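Local coordinates for protein phosphoserine phosphatase (Homo sapiens, PDB 6HYY) that catalyses the magnesium-dependent hydrolysis of O-phosphoserine to serine and phosphate, at residues A[101-113]-A[120-132]. Sequence-based numbering, arbitrary orientation.
Sequences VFLISGGFRSIVE and NIPATNVFANRLK. With SER (serine), chain E.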
loop_
_atom_site.group_PDB
_atom_site.type_symbol
_atom_site.label_atom_id
_atom_site.label_comp_id
_atom_site.label_asym_id
_atom_site.label_seq_id
_atom_site.Cartn_x
_atom_site.Cartn_y
_atom_site.Cartn_z
ATOM N N VAL A 101 -6.782 -0.407 -11.490
ATOM C CA VAL A 101 -6.103 0.146 -10.321
ATOM C C VAL A 101 -6.082 -0.890 -9.208
ATOM O O VAL A 101 -7.113 -1.496 -8.887
ATOM C CB VAL A 101 -6.784 1.446 -9.872
ATOM C CG1 VAL A 101 -6.094 2.008 -8.612
ATOM C CG2 VAL A 101 -6.759 2.476 -11.013
ATOM N N PHE A 102 -4.909 -1.074 -8.591
ATOM C CA PHE A 102 -4.711 -2.086 -7.564
ATOM C C PHE A 102 -4.113 -1.424 -6.340
ATOM O O PHE A 102 -3.429 -0.412 -6.454
ATOM C CB PHE A 102 -3.768 -3.229 -8.023
ATOM C CG PHE A 102 -4.281 -3.979 -9.219
ATOM C CD1 PHE A 102 -4.028 -3.517 -10.493
ATOM C CD2 PHE A 102 -5.015 -5.140 -9.057
ATOM C CE1 PHE A 102 -4.525 -4.201 -11.614
ATOM C CE2 PHE A 102 -5.543 -5.818 -10.166
ATOM C CZ PHE A 102 -5.273 -5.352 -11.439
ATOM N N LEU A 103 -4.386 -2.013 -5.177
ATOM C CA LEU A 103 -3.757 -1.620 -3.929
ATOM C C LEU A 103 -2.904 -2.774 -3.433
ATOM O O LEU A 103 -3.372 -3.918 -3.384
ATOM C CB LEU A 103 -4.807 -1.250 -2.877
ATOM C CG LEU A 103 -5.774 -0.104 -3.188
ATOM C CD1 LEU A 103 -6.628 0.193 -1.939
ATOM C CD2 LEU A 103 -5.021 1.139 -3.631
ATOM N N ILE A 104 -1.656 -2.483 -3.068
ATOM C CA ILE A 104 -0.739 -3.501 -2.562
ATOM C C ILE A 104 -0.208 -3.032 -1.218
ATOM O O ILE A 104 0.241 -1.886 -1.086
ATOM C CB ILE A 104 0.432 -3.783 -3.531
ATOM C CG1 ILE A 104 -0.097 -4.081 -4.931
ATOM C CG2 ILE A 104 1.264 -4.956 -3.002
ATOM C CD1 ILE A 104 1.004 -4.259 -5.967
ATOM N N SER A 105 -0.271 -3.905 -0.219
ATOM C CA SER A 105 0.126 -3.468 1.111
ATOM C C SER A 105 0.680 -4.627 1.926
ATOM O O SER A 105 0.207 -5.758 1.826
ATOM C CB SER A 105 -1.062 -2.850 1.840
ATOM O OG SER A 105 -0.618 -2.300 3.071
ATOM N N GLY A 106 1.684 -4.319 2.752
ATOM C CA GLY A 106 2.089 -5.184 3.846
ATOM C C GLY A 106 1.199 -5.092 5.071
ATOM O O GLY A 106 1.382 -5.862 6.021
ATOM N N GLY A 107 0.244 -4.160 5.063
ATOM C CA GLY A 107 -0.819 -4.109 6.043
ATOM C C GLY A 107 -1.874 -5.165 5.786
ATOM O O GLY A 107 -1.628 -6.188 5.145
ATOM N N PHE A 108 -3.081 -4.893 6.273
ATOM C CA PHE A 108 -4.073 -5.938 6.479
ATOM C C PHE A 108 -5.323 -5.716 5.646
ATOM O O PHE A 108 -5.832 -4.594 5.551
ATOM C CB PHE A 108 -4.404 -6.017 7.966
ATOM C CG PHE A 108 -3.179 -6.121 8.806
ATOM C CD1 PHE A 108 -2.341 -7.219 8.679
ATOM C CD2 PHE A 108 -2.824 -5.101 9.675
ATOM C CE1 PHE A 108 -1.188 -7.305 9.420
ATOM C CE2 PHE A 108 -1.669 -5.184 10.418
ATOM C CZ PHE A 108 -0.855 -6.285 10.299
ATOM N N ARG A 109 -5.818 -6.815 5.057
ATOM C CA ARG A 109 -6.951 -6.753 4.138
ATOM C C ARG A 109 -8.183 -6.115 4.778
ATOM O O ARG A 109 -8.936 -5.407 4.102
ATOM C CB ARG A 109 -7.275 -8.161 3.618
ATOM C CG ARG A 109 -8.691 -8.332 3.066
ATOM C CD ARG A 109 -8.849 -9.602 2.211
ATOM N NE ARG A 109 -7.827 -9.638 1.186
ATOM C CZ ARG A 109 -7.975 -9.205 -0.067
ATOM N NH1 ARG A 109 -9.127 -8.730 -0.514
ATOM N NH2 ARG A 109 -6.944 -9.264 -0.879
ATOM N N SER A 110 -8.415 -6.360 6.072
ATOM C CA SER A 110 -9.548 -5.732 6.747
ATOM C C SER A 110 -9.534 -4.223 6.534
ATOM O O SER A 110 -10.517 -3.634 6.065
ATOM C CB SER A 110 -9.519 -6.066 8.241
ATOM O OG SER A 110 -8.249 -5.800 8.789
ATOM N N ILE A 111 -8.391 -3.604 6.812
ATOM C CA ILE A 111 -8.264 -2.158 6.693
ATOM C C ILE A 111 -8.158 -1.742 5.228
ATOM O O ILE A 111 -8.794 -0.773 4.798
ATOM C CB ILE A 111 -7.058 -1.673 7.509
ATOM C CG1 ILE A 111 -7.164 -2.148 8.968
ATOM C CG2 ILE A 111 -6.945 -0.155 7.420
ATOM C CD1 ILE A 111 -5.870 -2.012 9.745
ATOM N N VAL A 112 -7.376 -2.475 4.433
ATOM C CA VAL A 112 -7.160 -2.052 3.048
ATOM C C VAL A 112 -8.434 -2.198 2.210
ATOM O O VAL A 112 -8.664 -1.423 1.268
ATOM C CB VAL A 112 -5.983 -2.830 2.428
ATOM C CG1 VAL A 112 -5.794 -2.430 0.957
ATOM C CG2 VAL A 112 -4.692 -2.573 3.210
ATOM N N GLU A 113 -9.282 -3.184 2.519
ATOM C CA GLU A 113 -10.550 -3.288 1.806
ATOM C C GLU A 113 -11.467 -2.116 2.126
ATOM O O GLU A 113 -12.230 -1.682 1.259
ATOM C CB GLU A 113 -11.240 -4.614 2.132
ATOM C CG GLU A 113 -10.639 -5.808 1.386
ATOM C CD GLU A 113 -11.510 -7.049 1.446
ATOM O OE1 GLU A 113 -12.483 -7.069 2.224
ATOM O OE2 GLU A 113 -11.216 -8.012 0.706
ATOM N N ASN A 120 -13.697 2.969 -4.778
ATOM C CA ASN A 120 -14.356 2.145 -5.799
ATOM C C ASN A 120 -13.413 1.137 -6.436
ATOM O O ASN A 120 -13.585 0.771 -7.604
ATOM C CB ASN A 120 -14.986 3.011 -6.872
ATOM C CG ASN A 120 -15.901 4.007 -6.285
ATOM O OD1 ASN A 120 -15.552 5.172 -6.142
ATOM N ND2 ASN A 120 -17.074 3.544 -5.881
ATOM N N ILE A 121 -12.439 0.677 -5.666
ATOM C CA ILE A 121 -11.521 -0.371 -6.097
ATOM C C ILE A 121 -12.072 -1.700 -5.592
ATOM O O ILE A 121 -12.237 -1.865 -4.370
ATOM C CB ILE A 121 -10.110 -0.115 -5.559
ATOM C CG1 ILE A 121 -9.545 1.186 -6.149
ATOM C CG2 ILE A 121 -9.180 -1.316 -5.861
ATOM C CD1 ILE A 121 -8.237 1.647 -5.482
ATOM N N PRO A 122 -12.356 -2.655 -6.470
ATOM C CA PRO A 122 -12.930 -3.923 -6.015
ATOM C C PRO A 122 -11.963 -4.698 -5.142
ATOM O O PRO A 122 -10.739 -4.607 -5.284
ATOM C CB PRO A 122 -13.219 -4.673 -7.325
ATOM C CG PRO A 122 -12.357 -4.034 -8.333
ATOM C CD PRO A 122 -12.206 -2.591 -7.931
ATOM N N ALA A 123 -12.531 -5.489 -4.229
ATOM C CA ALA A 123 -11.715 -6.308 -3.344
ATOM C C ALA A 123 -10.818 -7.283 -4.100
ATOM O O ALA A 123 -9.770 -7.669 -3.568
ATOM C CB ALA A 123 -12.606 -7.071 -2.363
ATOM N N THR A 124 -11.195 -7.674 -5.326
ATOM C CA THR A 124 -10.331 -8.500 -6.170
ATOM C C THR A 124 -9.009 -7.827 -6.487
ATOM O O THR A 124 -8.044 -8.514 -6.834
ATOM C CB THR A 124 -11.011 -8.838 -7.507
ATOM O OG1 THR A 124 -11.355 -7.627 -8.201
ATOM C CG2 THR A 124 -12.259 -9.664 -7.284
ATOM N N ASN A 125 -8.949 -6.501 -6.384
ATOM C CA ASN A 125 -7.780 -5.727 -6.772
ATOM C C ASN A 125 -6.954 -5.314 -5.569
ATOM O O ASN A 125 -6.071 -4.454 -5.698
ATOM C CB ASN A 125 -8.210 -4.482 -7.547
ATOM C CG ASN A 125 -8.766 -4.798 -8.934
ATOM O OD1 ASN A 125 -9.232 -5.909 -9.200
ATOM N ND2 ASN A 125 -8.730 -3.814 -9.816
ATOM N N VAL A 126 -7.231 -5.905 -4.407
ATOM C CA VAL A 126 -6.520 -5.628 -3.167
ATOM C C VAL A 126 -5.622 -6.814 -2.851
ATOM O O VAL A 126 -6.073 -7.972 -2.872
ATOM C CB VAL A 126 -7.497 -5.379 -2.007
ATOM C CG1 VAL A 126 -6.744 -5.380 -0.693
ATOM C CG2 VAL A 126 -8.279 -4.084 -2.218
ATOM N N PHE A 127 -4.353 -6.532 -2.565
ATOM C CA PHE A 127 -3.388 -7.541 -2.160
ATOM C C PHE A 127 -2.771 -7.071 -0.857
ATOM O O PHE A 127 -2.117 -6.023 -0.823
ATOM C CB PHE A 127 -2.311 -7.753 -3.230
ATOM C CG PHE A 127 -2.826 -8.353 -4.513
ATOM C CD1 PHE A 127 -3.407 -7.556 -5.483
ATOM C CD2 PHE A 127 -2.703 -9.716 -4.745
ATOM C CE1 PHE A 127 -3.876 -8.119 -6.678
ATOM C CE2 PHE A 127 -3.153 -10.288 -5.927
ATOM C CZ PHE A 127 -3.744 -9.491 -6.891
ATOM N N ALA A 128 -3.015 -7.821 0.214
ATOM C CA ALA A 128 -2.548 -7.421 1.536
ATOM C C ALA A 128 -2.496 -8.653 2.425
ATOM O O ALA A 128 -2.947 -9.736 2.046
ATOM C CB ALA A 128 -3.447 -6.338 2.142
ATOM N N ASN A 129 -1.939 -8.471 3.619
ATOM C CA ASN A 129 -1.876 -9.581 4.555
ATOM C C ASN A 129 -3.241 -9.811 5.201
ATOM O O ASN A 129 -4.103 -8.935 5.220
ATOM C CB ASN A 129 -0.786 -9.320 5.584
ATOM C CG ASN A 129 0.572 -9.484 4.976
ATOM O OD1 ASN A 129 0.815 -10.478 4.287
ATOM N ND2 ASN A 129 1.438 -8.501 5.148
ATOM N N ARG A 130 -3.458 -11.037 5.677
ATOM C CA ARG A 130 -4.757 -11.451 6.204
ATOM C C ARG A 130 -4.568 -11.864 7.654
ATOM O O ARG A 130 -3.879 -12.849 7.929
ATOM C CB ARG A 130 -5.348 -12.607 5.399
ATOM C CG ARG A 130 -5.634 -12.298 3.949
ATOM C CD ARG A 130 -6.411 -13.448 3.334
ATOM N NE ARG A 130 -7.833 -13.352 3.640
ATOM C CZ ARG A 130 -8.746 -14.236 3.248
ATOM N NH1 ARG A 130 -8.378 -15.295 2.533
ATOM N NH2 ARG A 130 -10.023 -14.050 3.561
ATOM N N LEU A 131 -5.162 -11.108 8.572
ATOM C CA LEU A 131 -5.136 -11.498 9.978
ATOM C C LEU A 131 -6.055 -12.694 10.222
ATOM O O LEU A 131 -7.079 -12.866 9.555
ATOM C CB LEU A 131 -5.564 -10.330 10.864
ATOM C CG LEU A 131 -4.638 -9.121 10.935
ATOM C CD1 LEU A 131 -5.360 -7.977 11.640
ATOM C CD2 LEU A 131 -3.348 -9.462 11.635
ATOM N N LYS A 132 -5.681 -13.515 11.202
ATOM C CA LYS A 132 -6.478 -14.649 11.647
ATOM C C LYS A 132 -6.963 -14.407 13.074
ATOM O O LYS A 132 -6.265 -13.794 13.885
ATOM C CB LYS A 132 -5.677 -15.960 11.586
ATOM C CG LYS A 132 -5.217 -16.369 10.180
ATOM C CD LYS A 132 -4.480 -17.708 10.186
ATOM C CE LYS A 132 -3.991 -18.089 8.792
ATOM N NZ LYS A 132 -3.358 -19.439 8.752
HETATM N N SER E . 2.853 -1.523 5.048
HETATM C CA SER E . 2.623 -1.628 3.612
HETATM C C SER E . 3.877 -2.145 2.919
HETATM O O SER E . 4.321 -1.525 1.958
HETATM C CB SER E . 2.249 -0.288 3.018
HETATM O OG SER E . 1.387 -0.382 1.908
HETATM O OXT SER E . 4.492 -3.147 3.300
HETATM O O HOH W 1 -4.599 -10.442 -0.042
HETATM O O HOH W 2 -7.146 -8.569 8.000
#
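L103 and F127 are joined by a parallel-sheet bond from F127 N to L103 O (2.9 Å), one rung of a ladder between strands 101-105 and 126-129, whose axes run 12° apart; a beta bulge between I104 and F108 shifts the register by two, and the pairing resumes with N129 N to G107 O and R109 N to N129 O. At the start of the ladder the N125 amide lies 21° from parallel to the F102 ring, ND2 over one ring face, while ND2 also donates to V101 O (3.0 Å) from above the carbonyl plane. At the far end N129 ND2 reaches G106 O (2.8 Å), again from above the carbonyl plane, and gives a further bond to T148 O; next to it L131 CD2 sits over the F108 ring in a CH-pi contact. On the helix side V112 CG1 meets V126 CG1 at 3.5 Å, and I121 CD1 packs on L103. A bend at chi3 (-52°) brings the R109 guanidinium back over the strand, V126 CG1 covering one of its faces. Its NH1 donates almost straight to A123 O (3.3 Å) and forms a salt bridge with E113 OE2, on the anti lone pair, while NH2 bonds V126 O from above the carbonyl plane and a water also held by A128 N; the modelled NH1-OE2 and NH2-O lengths, both 2.5 Å, are unusually short and their exact values doubtful. A leucine in its place would probably leave the E113 carboxylate without its charged mate and V126 O without this donor. Strand 100-105, helix 109-116 and strand 126-133 form a beta-alpha-beta crossover of the Rossmann-like haloacid dehalogenase fold, and the S105-G106-G107 turn at the first strand's end, an ST turn with G107 N bonded to S105 OG, lines the pocket that holds the product serine.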